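LPP20 lipofamily protein (Helicobacter pylori R046Wa, PDB 4KZS) is a secreted protein of unknown function, possibly linked to the outer membrane and the Tol-Pal system of this human pathogen. Local coordinates at residues A38-V41 and A42-V46. Sequence-based numbering, arbitrary orientation.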
loop_
_atom_site.group_PDB
_atom_site.type_symbol
_atom_site.label_atom_id
_atom_site.label_comp_id
_atom_site.label_asym_id
_atom_site.label_seq_id
_atom_site.Cartn_x
_atom_site.Cartn_y
_atom_site.Cartn_z
ATOM N N ALA A 38 -3.702 22.696 1.637
ATOM C CA ALA A 38 -2.367 22.278 1.287
ATOM C C ALA A 38 -1.443 23.019 2.222
ATOM O O ALA A 38 -0.650 22.412 2.952
ATOM C CB ALA A 38 -2.081 22.638 -0.136
ATOM N N ASP A 39 -1.624 24.336 2.291
ATOM C CA ASP A 39 -0.711 25.127 3.063
ATOM C C ASP A 39 -0.796 24.769 4.529
ATOM O O ASP A 39 0.197 24.829 5.261
ATOM C CB ASP A 39 -0.912 26.606 2.813
ATOM C CG ASP A 39 -0.039 27.439 3.684
ATOM O OD1 ASP A 39 1.204 27.242 3.663
ATOM O OD2 ASP A 39 -0.601 28.262 4.425
ATOM N N LEU A 40 -1.980 24.349 4.947
ATOM C CA LEU A 40 -2.192 23.910 6.339
ATOM C C LEU A 40 -1.507 22.569 6.644
ATOM O O LEU A 40 -0.855 22.457 7.713
ATOM C CB LEU A 40 -3.704 23.840 6.667
ATOM C CG LEU A 40 -4.020 22.965 7.855
ATOM C CD1 LEU A 40 -3.265 23.473 9.053
ATOM C CD2 LEU A 40 -5.470 23.132 8.143
ATOM N N VAL A 41 -1.639 21.580 5.736
ATOM C CA VAL A 41 -0.973 20.306 5.931
ATOM C C VAL A 41 0.506 20.542 5.970
ATOM O O VAL A 41 1.201 20.023 6.858
ATOM C CB VAL A 41 -1.288 19.254 4.837
ATOM C CG1 VAL A 41 -2.759 18.840 4.845
ATOM C CG2 VAL A 41 -0.921 19.755 3.459
ATOM N N ALA A 42 0.980 21.359 5.020
ATOM C CA ALA A 42 2.416 21.699 4.868
ATOM C C ALA A 42 2.917 22.318 6.113
ATOM O O ALA A 42 4.040 22.082 6.530
ATOM C CB ALA A 42 2.633 22.663 3.712
ATOM N N SER A 43 2.061 23.110 6.735
ATOM C CA SER A 43 2.464 23.818 7.923
ATOM C C SER A 43 2.503 22.872 9.124
ATOM O O SER A 43 3.380 23.001 9.993
ATOM C CB SER A 43 1.518 24.995 8.152
ATOM O OG SER A 43 1.505 25.365 9.526
ATOM N N ILE A 44 1.543 21.934 9.188
ATOM C CA ILE A 44 1.552 20.931 10.244
ATOM C C ILE A 44 2.727 19.958 10.058
ATOM O O ILE A 44 3.372 19.593 11.050
ATOM C CB ILE A 44 0.273 20.124 10.283
ATOM C CG1 ILE A 44 -0.972 21.016 10.441
ATOM C CG2 ILE A 44 0.320 19.159 11.449
ATOM C CD1 ILE A 44 -2.232 20.232 10.140
ATOM N N SER A 45 3.029 19.526 8.819
ATOM C CA SER A 45 4.178 18.624 8.638
ATOM C C SER A 45 5.362 19.180 9.435
ATOM O O SER A 45 5.858 18.510 10.354
ATOM C CB SER A 45 4.544 18.462 7.183
ATOM O OG SER A 45 3.572 17.724 6.469
ATOM N N VAL A 46 5.758 20.429 9.130
ATOM C CA VAL A 46 6.822 21.166 9.865
ATOM C C VAL A 46 6.763 21.037 11.382
ATOM O O VAL A 46 7.645 20.440 11.978
ATOM C CB VAL A 46 6.854 22.676 9.487
ATOM C CG1 VAL A 46 7.673 23.493 10.484
ATOM C CG2 VAL A 46 7.339 22.875 8.054
#
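Leu40 and Ile44, one helical turn apart, meet through their outer methyl groups: CD1 of Leu40 lies 3.6 Å from CD1 of Ile44, and the two branched chains cross at a slant. The torsions bring them together. Leu40 carries CG opposite its backbone N (chi1 160°), whereas Ile44 has CG1 opposite its own carbonyl carbon (chi1 -56°), which turns CG1 back toward the preceding turn, and the extended chi2 of 166° carries CD1 on in that direction. CG1 of Ile44 also packs 3.6 Å from CD1 of Leu40, giving the pair a second point of touch. Beneath them the backbone hydrogen bond from Ile44 N to Leu40 O, 2.9 Å long, is the i to i+4 hydrogen bond of the same turn. Both residues belong to the buried, sheet-facing side of helix 29-53, which packs against the antiparallel sheet of the LPP20 lipoprotein region, with Leu40 resting on Val99 and Ile44 on Ile101, both in strand 94-102. Polar side chains flank this apolar pair. The hydroxyl of Ser45 makes a weak hydrogen bond to Val41 O, 3.3 Å from OG, an acceptor already taken by Ser45 N at 2.7 Å. The stronger partner of Ser45 OG is the backbone N of Thr75, tying this buried serine to the neighbouring loop, where Val41 also touches Asp77 and Leu80. Asp39 OD2 accepts a hydrogen bond from the backbone N of Ser23, and Ser43 OG makes a weak hydrogen bond to Tyr21 O; Ser23 and Tyr21 both lie on strand 19-26, outermost in the sheet within this chain.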